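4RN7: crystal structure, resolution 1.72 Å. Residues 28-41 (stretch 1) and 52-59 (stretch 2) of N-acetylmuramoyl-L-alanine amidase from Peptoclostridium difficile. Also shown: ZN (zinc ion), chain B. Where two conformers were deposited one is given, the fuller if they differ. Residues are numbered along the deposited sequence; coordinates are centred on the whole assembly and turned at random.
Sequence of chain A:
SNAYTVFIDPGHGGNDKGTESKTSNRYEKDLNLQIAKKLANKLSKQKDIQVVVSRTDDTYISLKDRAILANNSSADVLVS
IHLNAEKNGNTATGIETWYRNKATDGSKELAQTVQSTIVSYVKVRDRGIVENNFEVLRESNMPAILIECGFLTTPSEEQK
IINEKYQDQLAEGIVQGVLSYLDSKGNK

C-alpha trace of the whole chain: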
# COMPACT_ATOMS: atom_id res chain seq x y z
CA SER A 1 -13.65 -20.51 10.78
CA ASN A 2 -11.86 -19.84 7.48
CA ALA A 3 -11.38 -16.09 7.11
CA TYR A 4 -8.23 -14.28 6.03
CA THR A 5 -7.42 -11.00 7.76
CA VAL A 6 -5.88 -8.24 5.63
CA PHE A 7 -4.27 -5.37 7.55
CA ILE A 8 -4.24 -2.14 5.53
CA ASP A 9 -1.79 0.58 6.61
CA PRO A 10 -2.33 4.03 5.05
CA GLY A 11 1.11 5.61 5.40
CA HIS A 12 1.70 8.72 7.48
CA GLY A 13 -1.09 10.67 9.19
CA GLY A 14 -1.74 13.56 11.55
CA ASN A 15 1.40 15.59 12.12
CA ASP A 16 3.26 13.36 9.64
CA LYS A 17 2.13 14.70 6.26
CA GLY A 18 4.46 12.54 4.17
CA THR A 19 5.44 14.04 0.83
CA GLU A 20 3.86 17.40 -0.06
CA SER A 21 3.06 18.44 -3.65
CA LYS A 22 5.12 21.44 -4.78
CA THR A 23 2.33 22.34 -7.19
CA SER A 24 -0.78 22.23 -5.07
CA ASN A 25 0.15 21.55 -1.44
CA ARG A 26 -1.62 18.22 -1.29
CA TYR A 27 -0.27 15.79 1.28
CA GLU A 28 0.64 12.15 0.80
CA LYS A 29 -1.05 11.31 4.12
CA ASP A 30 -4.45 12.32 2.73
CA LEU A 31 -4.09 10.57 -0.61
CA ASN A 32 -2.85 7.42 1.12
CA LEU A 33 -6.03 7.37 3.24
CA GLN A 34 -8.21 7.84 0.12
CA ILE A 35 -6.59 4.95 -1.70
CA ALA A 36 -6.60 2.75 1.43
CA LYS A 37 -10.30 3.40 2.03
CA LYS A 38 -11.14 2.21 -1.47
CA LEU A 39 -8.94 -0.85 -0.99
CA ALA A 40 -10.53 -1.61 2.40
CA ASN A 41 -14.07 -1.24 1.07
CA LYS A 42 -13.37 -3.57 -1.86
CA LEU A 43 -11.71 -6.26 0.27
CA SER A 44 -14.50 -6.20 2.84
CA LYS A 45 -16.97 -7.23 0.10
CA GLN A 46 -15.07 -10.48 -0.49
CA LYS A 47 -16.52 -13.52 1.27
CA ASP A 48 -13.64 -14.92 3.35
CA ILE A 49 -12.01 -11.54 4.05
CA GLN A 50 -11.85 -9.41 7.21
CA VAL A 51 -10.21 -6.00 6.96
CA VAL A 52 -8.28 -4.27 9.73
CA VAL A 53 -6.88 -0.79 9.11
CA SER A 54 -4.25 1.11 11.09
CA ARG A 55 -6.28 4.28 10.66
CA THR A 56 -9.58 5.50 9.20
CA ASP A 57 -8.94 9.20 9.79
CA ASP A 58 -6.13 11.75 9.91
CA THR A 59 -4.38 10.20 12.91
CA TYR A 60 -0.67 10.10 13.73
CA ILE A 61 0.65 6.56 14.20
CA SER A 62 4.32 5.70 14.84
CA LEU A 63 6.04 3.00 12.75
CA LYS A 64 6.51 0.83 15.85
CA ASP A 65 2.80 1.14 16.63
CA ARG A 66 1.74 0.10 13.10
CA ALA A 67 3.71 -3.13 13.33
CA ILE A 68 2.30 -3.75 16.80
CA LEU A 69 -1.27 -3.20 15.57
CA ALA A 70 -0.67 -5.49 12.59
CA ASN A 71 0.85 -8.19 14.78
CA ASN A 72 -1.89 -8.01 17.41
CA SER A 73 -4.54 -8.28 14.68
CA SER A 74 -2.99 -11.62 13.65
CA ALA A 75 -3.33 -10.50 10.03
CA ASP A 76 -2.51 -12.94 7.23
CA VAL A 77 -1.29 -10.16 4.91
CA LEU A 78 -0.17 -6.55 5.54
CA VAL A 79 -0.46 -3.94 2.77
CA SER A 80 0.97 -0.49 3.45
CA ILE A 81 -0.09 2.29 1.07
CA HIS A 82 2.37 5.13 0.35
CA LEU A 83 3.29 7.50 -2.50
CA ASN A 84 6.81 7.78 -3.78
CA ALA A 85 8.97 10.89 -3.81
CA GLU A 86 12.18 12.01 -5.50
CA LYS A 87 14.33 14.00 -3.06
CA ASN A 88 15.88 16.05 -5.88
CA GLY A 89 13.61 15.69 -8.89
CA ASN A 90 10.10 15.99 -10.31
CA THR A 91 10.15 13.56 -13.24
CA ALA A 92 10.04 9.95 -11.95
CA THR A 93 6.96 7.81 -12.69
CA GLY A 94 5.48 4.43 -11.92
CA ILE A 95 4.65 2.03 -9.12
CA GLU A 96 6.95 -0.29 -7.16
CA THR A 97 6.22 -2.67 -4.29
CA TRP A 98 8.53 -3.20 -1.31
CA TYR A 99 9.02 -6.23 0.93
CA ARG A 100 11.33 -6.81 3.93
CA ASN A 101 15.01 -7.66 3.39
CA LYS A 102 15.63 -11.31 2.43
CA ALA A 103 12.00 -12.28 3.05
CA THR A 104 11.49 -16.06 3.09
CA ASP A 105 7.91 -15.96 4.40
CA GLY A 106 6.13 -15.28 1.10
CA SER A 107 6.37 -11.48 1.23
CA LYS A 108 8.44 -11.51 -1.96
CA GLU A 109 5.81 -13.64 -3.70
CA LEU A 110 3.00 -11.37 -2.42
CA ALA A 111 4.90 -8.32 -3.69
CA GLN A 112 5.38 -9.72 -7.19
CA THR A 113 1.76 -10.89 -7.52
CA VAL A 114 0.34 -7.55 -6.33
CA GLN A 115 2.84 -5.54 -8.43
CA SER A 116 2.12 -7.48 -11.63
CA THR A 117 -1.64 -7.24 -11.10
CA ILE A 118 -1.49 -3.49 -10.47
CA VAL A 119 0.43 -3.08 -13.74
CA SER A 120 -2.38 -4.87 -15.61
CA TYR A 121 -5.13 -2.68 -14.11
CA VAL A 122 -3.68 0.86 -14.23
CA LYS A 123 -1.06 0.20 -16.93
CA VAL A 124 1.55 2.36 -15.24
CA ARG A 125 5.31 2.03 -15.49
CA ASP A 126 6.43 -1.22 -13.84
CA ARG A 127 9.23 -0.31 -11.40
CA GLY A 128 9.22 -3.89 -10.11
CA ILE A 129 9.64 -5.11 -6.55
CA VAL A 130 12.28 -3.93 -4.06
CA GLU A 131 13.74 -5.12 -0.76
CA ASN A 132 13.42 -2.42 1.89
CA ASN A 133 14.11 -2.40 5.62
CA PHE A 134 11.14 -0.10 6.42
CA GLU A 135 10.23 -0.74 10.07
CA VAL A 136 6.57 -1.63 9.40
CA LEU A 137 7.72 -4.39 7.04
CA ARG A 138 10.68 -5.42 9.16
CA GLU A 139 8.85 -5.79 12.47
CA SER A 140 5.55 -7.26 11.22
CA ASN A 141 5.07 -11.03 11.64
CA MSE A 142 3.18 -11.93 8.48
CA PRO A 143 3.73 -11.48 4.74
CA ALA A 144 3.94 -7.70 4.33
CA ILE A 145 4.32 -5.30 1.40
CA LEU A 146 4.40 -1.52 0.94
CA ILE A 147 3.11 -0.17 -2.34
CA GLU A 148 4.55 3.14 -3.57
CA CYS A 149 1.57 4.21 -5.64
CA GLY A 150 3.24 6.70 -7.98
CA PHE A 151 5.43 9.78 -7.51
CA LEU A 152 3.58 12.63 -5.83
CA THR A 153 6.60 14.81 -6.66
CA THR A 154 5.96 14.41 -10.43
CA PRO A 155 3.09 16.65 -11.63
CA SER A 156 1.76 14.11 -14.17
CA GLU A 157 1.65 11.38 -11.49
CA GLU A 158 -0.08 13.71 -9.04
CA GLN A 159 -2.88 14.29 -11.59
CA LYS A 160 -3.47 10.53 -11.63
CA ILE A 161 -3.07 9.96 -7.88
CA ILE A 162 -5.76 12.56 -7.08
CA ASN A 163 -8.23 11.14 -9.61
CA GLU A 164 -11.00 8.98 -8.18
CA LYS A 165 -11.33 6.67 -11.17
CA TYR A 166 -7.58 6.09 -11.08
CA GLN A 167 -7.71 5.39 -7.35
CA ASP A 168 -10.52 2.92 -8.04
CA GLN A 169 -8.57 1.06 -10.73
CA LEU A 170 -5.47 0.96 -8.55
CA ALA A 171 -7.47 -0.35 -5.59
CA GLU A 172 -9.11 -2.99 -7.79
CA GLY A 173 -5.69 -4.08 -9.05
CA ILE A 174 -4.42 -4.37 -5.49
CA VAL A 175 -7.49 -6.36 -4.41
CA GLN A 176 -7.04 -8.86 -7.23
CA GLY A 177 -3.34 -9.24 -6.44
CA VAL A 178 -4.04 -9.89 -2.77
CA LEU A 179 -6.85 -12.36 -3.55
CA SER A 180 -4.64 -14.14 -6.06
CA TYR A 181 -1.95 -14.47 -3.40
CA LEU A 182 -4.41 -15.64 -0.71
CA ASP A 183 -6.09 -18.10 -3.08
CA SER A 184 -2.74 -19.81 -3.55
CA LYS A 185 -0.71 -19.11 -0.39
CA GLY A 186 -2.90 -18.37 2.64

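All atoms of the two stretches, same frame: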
# COMPACT_ATOMS: atom_id res chain seq x y z
N GLU A 28 0.66 13.60 0.92
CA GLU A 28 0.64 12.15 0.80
C GLU A 28 -0.27 11.47 1.83
O GLU A 28 -1.01 10.55 1.49
CB GLU A 28 2.07 11.59 0.92
CG GLU A 28 2.12 10.07 1.04
CD GLU A 28 3.53 9.55 1.27
OE1 GLU A 28 4.49 10.37 1.24
OE2 GLU A 28 3.69 8.33 1.48
N LYS A 29 -0.24 11.94 3.08
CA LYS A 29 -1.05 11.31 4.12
C LYS A 29 -2.52 11.22 3.72
O LYS A 29 -3.19 10.22 4.02
CB LYS A 29 -0.92 12.03 5.47
CG LYS A 29 -1.41 13.49 5.47
CD LYS A 29 -1.62 13.99 6.92
CE LYS A 29 -2.24 15.39 6.94
NZ LYS A 29 -2.46 15.92 8.32
N ASP A 30 -3.02 12.25 3.04
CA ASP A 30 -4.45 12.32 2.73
C ASP A 30 -4.78 11.41 1.55
O ASP A 30 -5.81 10.74 1.53
CB ASP A 30 -4.86 13.75 2.40
CG ASP A 30 -4.81 14.66 3.61
OD1 ASP A 30 -5.15 14.21 4.73
OD2 ASP A 30 -4.43 15.83 3.43
N LEU A 31 -3.89 11.40 0.57
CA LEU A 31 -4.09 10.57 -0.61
C LEU A 31 -3.93 9.09 -0.27
O LEU A 31 -4.67 8.23 -0.77
CB LEU A 31 -3.12 11.00 -1.71
CG LEU A 31 -3.33 12.46 -2.11
CD1 LEU A 31 -2.17 13.02 -2.93
CD2 LEU A 31 -4.64 12.57 -2.88
N ASN A 32 -2.99 8.78 0.61
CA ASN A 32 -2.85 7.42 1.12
C ASN A 32 -4.16 6.91 1.74
O ASN A 32 -4.56 5.76 1.50
CB ASN A 32 -1.76 7.34 2.18
CG ASN A 32 -0.36 7.44 1.60
OD1 ASN A 32 -0.15 7.37 0.37
ND2 ASN A 32 0.63 7.60 2.49
N LEU A 33 -4.79 7.75 2.56
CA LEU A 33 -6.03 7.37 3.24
C LEU A 33 -7.14 7.15 2.20
O LEU A 33 -7.92 6.21 2.33
CB LEU A 33 -6.44 8.44 4.24
CG LEU A 33 -7.62 8.11 5.13
CD1 LEU A 33 -7.30 6.85 5.94
CD2 LEU A 33 -7.92 9.28 6.07
N GLN A 34 -7.18 7.97 1.14
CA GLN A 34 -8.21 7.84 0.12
C GLN A 34 -8.07 6.51 -0.60
O GLN A 34 -9.05 5.79 -0.78
CB GLN A 34 -8.13 8.99 -0.90
CG GLN A 34 -8.55 10.34 -0.34
CD GLN A 34 -8.36 11.46 -1.34
OE1 GLN A 34 -8.07 11.22 -2.51
NE2 GLN A 34 -8.52 12.69 -0.89
N ILE A 35 -6.85 6.20 -1.00
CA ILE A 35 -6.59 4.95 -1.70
C ILE A 35 -6.86 3.75 -0.79
O ILE A 35 -7.47 2.77 -1.22
CB ILE A 35 -5.14 4.92 -2.22
CG1 ILE A 35 -4.97 5.95 -3.35
CG2 ILE A 35 -4.75 3.53 -2.70
CD1 ILE A 35 -3.52 6.20 -3.73
N ALA A 36 -6.42 3.84 0.47
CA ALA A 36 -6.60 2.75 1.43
C ALA A 36 -8.08 2.48 1.70
O ALA A 36 -8.50 1.33 1.87
CB ALA A 36 -5.88 3.06 2.74
N LYS A 37 -8.87 3.55 1.77
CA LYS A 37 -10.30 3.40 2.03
C LYS A 37 -10.97 2.64 0.91
O LYS A 37 -11.84 1.80 1.16
CB LYS A 37 -10.97 4.76 2.25
CG LYS A 37 -10.76 5.30 3.66
CD LYS A 37 -11.44 6.65 3.84
CE LYS A 37 -11.31 7.13 5.28
NZ LYS A 37 -11.79 8.53 5.45
N LYS A 38 -10.59 2.93 -0.33
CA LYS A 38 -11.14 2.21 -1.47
C LYS A 38 -10.72 0.75 -1.43
O LYS A 38 -11.54 -0.14 -1.67
CB LYS A 38 -10.71 2.86 -2.79
CG LYS A 38 -11.41 4.18 -3.07
CD LYS A 38 -11.14 4.64 -4.51
CE LYS A 38 -11.84 5.96 -4.80
NZ LYS A 38 -11.43 7.01 -3.82
N LEU A 39 -9.45 0.51 -1.11
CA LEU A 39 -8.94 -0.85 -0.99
C LEU A 39 -9.69 -1.60 0.11
O LEU A 39 -10.16 -2.72 -0.11
CB LEU A 39 -7.43 -0.84 -0.73
CG LEU A 39 -6.72 -2.16 -0.42
CD1 LEU A 39 -7.00 -3.16 -1.52
CD2 LEU A 39 -5.21 -1.91 -0.28
N ALA A 40 -9.82 -0.98 1.28
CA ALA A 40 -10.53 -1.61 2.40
C ALA A 40 -11.98 -1.95 2.06
O ALA A 40 -12.46 -3.04 2.38
CB ALA A 40 -10.47 -0.73 3.66
N ASN A 41 -12.68 -1.01 1.44
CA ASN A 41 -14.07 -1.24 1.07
C ASN A 41 -14.23 -2.40 0.09
O ASN A 41 -15.15 -3.20 0.22
CB ASN A 41 -14.70 0.03 0.49
CG ASN A 41 -16.18 -0.14 0.19
OD1 ASN A 41 -16.62 0.05 -0.95
ND2 ASN A 41 -16.94 -0.51 1.20
N VAL A 52 -8.68 -5.05 8.57
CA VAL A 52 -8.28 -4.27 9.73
C VAL A 52 -7.44 -3.14 9.18
O VAL A 52 -6.60 -3.37 8.31
CB VAL A 52 -7.45 -5.12 10.70
CG1 VAL A 52 -7.00 -4.29 11.89
CG2 VAL A 52 -8.25 -6.33 11.15
N VAL A 53 -7.66 -1.91 9.64
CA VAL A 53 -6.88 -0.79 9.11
C VAL A 53 -6.14 -0.10 10.25
O VAL A 53 -6.65 -0.05 11.37
CB VAL A 53 -7.75 0.25 8.35
CG1 VAL A 53 -8.55 -0.43 7.25
CG2 VAL A 53 -8.68 0.97 9.31
N SER A 54 -4.96 0.44 9.99
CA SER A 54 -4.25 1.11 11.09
C SER A 54 -4.93 2.44 11.42
O SER A 54 -4.94 2.88 12.57
CB SER A 54 -2.78 1.30 10.77
OG SER A 54 -2.61 2.08 9.61
N ARG A 55 -5.54 3.06 10.42
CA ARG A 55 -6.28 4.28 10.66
C ARG A 55 -7.38 4.49 9.63
O ARG A 55 -7.24 4.04 8.48
CB ARG A 55 -5.34 5.49 10.70
CG ARG A 55 -4.65 5.76 9.38
CD ARG A 55 -3.72 6.97 9.47
NE ARG A 55 -3.06 7.23 8.18
CZ ARG A 55 -3.39 8.23 7.37
NH1 ARG A 55 -4.38 9.04 7.70
NH2 ARG A 55 -2.73 8.42 6.23
N THR A 56 -8.45 5.14 10.06
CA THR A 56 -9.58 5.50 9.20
C THR A 56 -9.68 7.01 9.03
O THR A 56 -10.49 7.50 8.25
CB THR A 56 -10.93 5.00 9.76
OG1 THR A 56 -11.07 5.42 11.12
CG2 THR A 56 -11.02 3.49 9.71
N ASP A 57 -8.86 7.74 9.77
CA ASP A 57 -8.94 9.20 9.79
C ASP A 57 -7.54 9.77 9.84
O ASP A 57 -6.56 9.02 9.75
CB ASP A 57 -9.76 9.68 10.99
CG ASP A 57 -9.07 9.39 12.31
N ASP A 58 -7.43 11.09 9.96
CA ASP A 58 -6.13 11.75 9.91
C ASP A 58 -5.39 11.66 11.24
O ASP A 58 -5.16 12.68 11.90
CB ASP A 58 -6.29 13.22 9.50
CG ASP A 58 -4.96 13.88 9.23
OD1 ASP A 58 -3.99 13.15 8.96
OD2 ASP A 58 -4.88 15.13 9.29
N THR A 59 -4.97 10.46 11.61
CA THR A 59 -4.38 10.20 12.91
C THR A 59 -2.90 9.90 12.79
O THR A 59 -2.49 9.15 11.90
CB THR A 59 -5.01 8.96 13.53
OG1 THR A 59 -6.43 9.03 13.41
CG2 THR A 59 -4.60 8.84 15.01
ZN ZN B . 5.39 7.55 2.50
O HOH W 1 -4.45 11.65 6.63

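How does the chain of stretch 2 lie against the helix of stretch 1? Residues 28-41 are helical throughout, whereas stretch 2 leaves a strand after Val 53 and continues as loop or turn. The closest CA pairs run in opposite order, Ala 40 CA with Val 53 CA at 7.7 Å and Leu 33 CA with Thr 56 CA at 7.2 Å, so stretch 2 travels back toward the start of the helix. At the strand end the contact is purely apolar: Val 53 CG1 lies 4.1 Å from Ala 40 CB.

What does Arg 55 do once the strand has ended? Its CA-to-CB bond points sideways, but the extended side chain carries the guanidinium to the helix. There Arg 55 NH2 donates a hydrogen bond to Lys 29 O, 2.9 Å away and near the guanidinium plane, while Leu 33 CD1 lies over one face. Arg 55 NH1 also donates to Asp 57 O at 3.0 Å, tying the loop to the same group that grips the helix.

How do Thr 56 and Asp 57 take part if their CA-to-CB bonds point away from the helix? They offer backbone instead. Leu 33 CD2 sits 3.8 Å from both Thr 56 O and Asp 57 C, packing its methyl against the loop. Farther along the helix, the long side chain of Lys 37 brings Lys 37 CE to 3.1 Å from Thr 56 O.

What secures the loop near the start of the helix? Asp 58 OD2 forms a salt bridge with Lys 29 NZ at 2.7 Å, pairing opposite charges. Asp 58 OD1 lies 4.5 Å from Asp 30 OD1, a like-charge approach. Water 1 joins this group, accepting from Arg 55 NH1 at 2.8 Å and lying within donating distance of Asp 58 OD1, also at 2.8 Å.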